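Local atomic coordinates of putative cytoplasmic protein (PDB entry 2Q02), a protein that binds a zinc ion in a xylose isomerase-like TIM barrel and may be an isomerase, although its actual reaction is unknown. Residues A[213-218]-A[243-248]. Numbering follows the deposited sequence.
With ZN (zinc ion), chain E.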
ATOM      1  N   GLU A 213      -8.293  11.578   3.752  1.00 44.70           N
ATOM      2  CA  GLU A 213      -9.734  11.588   4.071  1.00 45.16           C
ATOM      3  C   GLU A 213     -10.676  11.592   2.828  1.00 43.90           C
ATOM      4  O   GLU A 213     -11.837  11.215   2.933  1.00 41.09           O
ATOM      5  CB  GLU A 213     -10.038  12.785   5.002  1.00 44.19           C
ATOM      6  CG  GLU A 213     -11.503  13.154   5.203  1.00 44.38           C
ATOM      7  CD  GLU A 213     -12.366  12.008   5.712  1.00 46.62           C
ATOM      8  OE1 GLU A 213     -11.800  11.097   6.351  1.00 44.80           O
ATOM      9  OE2 GLU A 213     -13.611  12.027   5.478  1.00 48.72           O
ATOM     10  N   GLN A 214     -10.171  12.031   1.673  1.00 44.29           N
ATOM     11  CA  GLN A 214     -10.955  12.061   0.430  1.00 44.64           C
ATOM     12  C   GLN A 214     -10.874  10.746  -0.342  1.00 44.70           C
ATOM     13  O   GLN A 214     -11.531  10.587  -1.365  1.00 44.71           O
ATOM     14  CB  GLN A 214     -10.476  13.190  -0.488  1.00 45.12           C
ATOM     15  CG  GLN A 214     -10.879  14.599  -0.061  1.00 45.41           C
ATOM     16  CD  GLN A 214     -10.023  15.154   1.072  1.00 44.57           C
ATOM     17  OE1 GLN A 214      -8.815  15.307   0.941  1.00 46.03           O
ATOM     18  NE2 GLN A 214     -10.653  15.453   2.181  1.00 42.41           N
ATOM     19  N   ARG A 215     -10.069   9.808   0.136  1.00 45.14           N
ATOM     20  CA  ARG A 215      -9.799   8.606  -0.623  1.00 45.13           C
ATOM     21  C   ARG A 215     -10.875   7.573  -0.353  1.00 44.75           C
ATOM     22  O   ARG A 215     -10.955   7.005   0.747  1.00 44.68           O
ATOM     23  CB  ARG A 215      -8.406   8.049  -0.313  1.00 45.63           C
ATOM     24  CG  ARG A 215      -7.277   8.910  -0.849  1.00 44.37           C
ATOM     25  CD  ARG A 215      -5.968   8.481  -0.307  1.00 44.26           C
ATOM     26  NE  ARG A 215      -5.613   7.157  -0.778  1.00 48.42           N
ATOM     27  CZ  ARG A 215      -4.475   6.529  -0.481  1.00 52.25           C
ATOM     28  NH1 ARG A 215      -3.550   7.106   0.297  1.00 53.36           N
ATOM     29  NH2 ARG A 215      -4.263   5.309  -0.964  1.00 47.59           N
ATOM     30  N   ILE A 216     -11.697   7.348  -1.373  1.00 44.36           N
ATOM     31  CA  ILE A 216     -12.764   6.350  -1.328  1.00 44.92           C
ATOM     32  C   ILE A 216     -12.458   5.220  -2.338  1.00 44.00           C
ATOM     33  O   ILE A 216     -11.317   4.817  -2.479  1.00 44.88           O
ATOM     34  CB  ILE A 216     -14.151   7.016  -1.513  1.00 43.72           C
ATOM     35  CG1 ILE A 216     -14.297   7.702  -2.888  1.00 43.53           C
ATOM     36  CG2 ILE A 216     -14.353   8.023  -0.415  1.00 46.60           C
ATOM     37  CD1 ILE A 216     -15.635   8.422  -3.070  1.00 45.02           C
HETATM   38  N   MSE A 217     -13.464   4.685  -3.007  1.00 44.09           N
HETATM   39  CA  MSE A 217     -13.252   3.633  -3.978  1.00 43.97           C
HETATM   40  C   MSE A 217     -13.474   4.152  -5.413  1.00 44.39           C
HETATM   41  O   MSE A 217     -13.710   5.355  -5.627  1.00 43.88           O
HETATM   42  CB  MSE A 217     -14.116   2.425  -3.600  1.00 43.57           C
HETATM   43  CG  MSE A 217     -13.591   1.727  -2.338  1.00 41.96           C
HETATM   44 SE   MSE A 217     -11.955   0.608  -2.695  0.75 37.95          SE
HETATM   45  CE  MSE A 217     -12.881  -0.891  -3.502  1.00 43.09           C
ATOM     46  N   LEU A 218     -13.338   3.260  -6.394  1.00 45.44           N
ATOM     47  CA  LEU A 218     -13.307   3.672  -7.801  1.00 46.83           C
ATOM     48  C   LEU A 218     -14.702   3.886  -8.336  1.00 45.95           C
ATOM     49  O   LEU A 218     -15.561   3.037  -8.172  1.00 47.36           O
ATOM     50  CB  LEU A 218     -12.545   2.646  -8.655  1.00 47.62           C
ATOM     51  CG  LEU A 218     -11.080   2.437  -8.216  1.00 47.47           C
ATOM     52  CD1 LEU A 218     -10.321   1.486  -9.173  1.00 47.16           C
ATOM     53  CD2 LEU A 218     -10.353   3.759  -8.086  1.00 45.51           C
ATOM     54  N   ALA A 243      -3.994  -3.627  -5.074  1.00 44.82           N
ATOM     55  CA  ALA A 243      -4.608  -3.659  -3.747  1.00 44.26           C
ATOM     56  C   ALA A 243      -5.406  -2.402  -3.573  1.00 45.33           C
ATOM     57  O   ALA A 243      -4.892  -1.324  -3.831  1.00 46.02           O
ATOM     58  CB  ALA A 243      -3.539  -3.734  -2.654  1.00 43.43           C
ATOM     59  N   PHE A 244      -6.651  -2.552  -3.115  1.00 46.24           N
ATOM     60  CA  PHE A 244      -7.562  -1.441  -2.891  1.00 46.13           C
ATOM     61  C   PHE A 244      -7.342  -0.885  -1.484  1.00 47.43           C
ATOM     62  O   PHE A 244      -7.416  -1.639  -0.510  1.00 46.30           O
ATOM     63  CB  PHE A 244      -9.020  -1.891  -3.093  1.00 46.05           C
ATOM     64  CG  PHE A 244      -9.370  -2.154  -4.537  1.00 44.80           C
ATOM     65  CD1 PHE A 244      -9.529  -1.100  -5.427  1.00 42.88           C
ATOM     66  CD2 PHE A 244      -9.521  -3.455  -5.012  1.00 47.91           C
ATOM     67  CE1 PHE A 244      -9.836  -1.337  -6.771  1.00 46.57           C
ATOM     68  CE2 PHE A 244      -9.855  -3.705  -6.358  1.00 46.52           C
ATOM     69  CZ  PHE A 244     -10.002  -2.645  -7.236  1.00 45.83           C
ATOM     70  N   GLU A 245      -7.039   0.421  -1.398  1.00 47.95           N
ATOM     71  CA  GLU A 245      -6.667   1.080  -0.130  1.00 47.87           C
ATOM     72  C   GLU A 245      -7.374   2.449   0.041  1.00 46.16           C
ATOM     73  O   GLU A 245      -6.759   3.501  -0.060  1.00 46.91           O
ATOM     74  CB  GLU A 245      -5.130   1.219  -0.000  1.00 46.58           C
ATOM     75  CG  GLU A 245      -4.655   1.758   1.373  1.00 48.53           C
ATOM     76  CD  GLU A 245      -3.207   2.255   1.383  1.00 49.69           C
ATOM     77  OE1 GLU A 245      -2.773   2.908   0.413  1.00 55.74           O
ATOM     78  OE2 GLU A 245      -2.489   2.020   2.377  1.00 52.88           O
ATOM     79  N   PRO A 246      -8.680   2.432   0.290  1.00 45.57           N
ATOM     80  CA  PRO A 246      -9.351   3.651   0.707  1.00 46.70           C
ATOM     81  C   PRO A 246      -9.047   4.042   2.173  1.00 47.53           C
ATOM     82  O   PRO A 246      -8.672   3.181   2.978  1.00 46.75           O
ATOM     83  CB  PRO A 246     -10.821   3.291   0.528  1.00 45.59           C
ATOM     84  CG  PRO A 246     -10.870   1.862   0.794  1.00 45.08           C
ATOM     85  CD  PRO A 246      -9.620   1.304   0.197  1.00 46.15           C
ATOM     86  N   PHE A 247      -9.209   5.333   2.498  1.00 48.94           N
ATOM     87  CA  PHE A 247      -8.934   5.884   3.856  1.00 48.47           C
ATOM     88  C   PHE A 247     -10.082   6.686   4.506  1.00 47.65           C
ATOM     89  O   PHE A 247     -10.064   6.928   5.720  1.00 46.65           O
ATOM     90  CB  PHE A 247      -7.739   6.833   3.790  1.00 48.80           C
ATOM     91  CG  PHE A 247      -6.432   6.174   3.941  1.00 49.20           C
ATOM     92  CD1 PHE A 247      -5.893   5.969   5.202  1.00 53.16           C
ATOM     93  CD2 PHE A 247      -5.706   5.789   2.818  1.00 52.48           C
ATOM     94  CE1 PHE A 247      -4.657   5.354   5.357  1.00 51.29           C
ATOM     95  CE2 PHE A 247      -4.463   5.188   2.950  1.00 51.25           C
ATOM     96  CZ  PHE A 247      -3.935   4.969   4.230  1.00 54.68           C
ATOM     97  N   SER A 248     -11.041   7.134   3.705  1.00 47.38           N
ATOM     98  CA  SER A 248     -12.085   8.043   4.196  1.00 47.99           C
ATOM     99  C   SER A 248     -12.829   7.547   5.438  1.00 47.69           C
ATOM    100  O   SER A 248     -13.028   6.351   5.621  1.00 50.50           O
ATOM    101  CB  SER A 248     -13.111   8.292   3.087  1.00 47.35           C
ATOM    102  OG  SER A 248     -14.238   8.962   3.602  1.00 43.43           O
TER
HETATM  103 ZN    ZN E 300      -0.768   3.347  -0.181  1.00 45.13          ZN
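At the zinc site of the TIM barrel, Arg215, from the loop that follows strand 193-198, meets Glu245, just past the end of the last strand, 242-244. Glu245 OE1 holds the zinc at 2.1 Å and also accepts a hydrogen bond from Arg215 NH2 (3.1 Å), part of a salt bridge. That N-H comes from above the carboxylate plane, and the guanidinium and carboxylate planes stand 82° apart. With CG anti to the backbone N (chi1 -174°) and the chain extended beyond it, Glu245 reaches the metal shared with Glu139, Asp170 and His197, while its OE2 forms a salt bridge with Arg39. Arg215 is likewise gripped at several points: NH2 also hydrogen-bonds Asp170, NE hydrogen-bonds Ser199 and NH1 forms a salt bridge with Asp212, so this second-shell arginine probably helps to position two zinc ligands and offset their negative charge. Phe247 lies alongside it, its CD2 3.5 Å above the guanidinium plane, over the centre, with the ring inclined 55° to that plane. The backbones are clasped at Arg215 O, which accepts from Phe247 N and Ser248 N from opposite faces of the carbonyl plane, both at 3.0 Å. Farther along the two segments, Met217, a selenomethionine, rests SE 3.8 Å from Pro246 CD, and its chain, bent again at chi3, turns CE toward the Phe244 ring. This methyl makes an off-centre CH-pi contact, 4.3 Å from the centroid, while Leu218 CD1 meets the edge of that ring at CE1. Ser266 of helix 256-271 touches both Met217 and Phe244. Joining the loops after the seventh and eighth strands around a metal-bound glutamate is typical of the metal site at the C-terminal ends of the strands in a xylose isomerase-like TIM barrel.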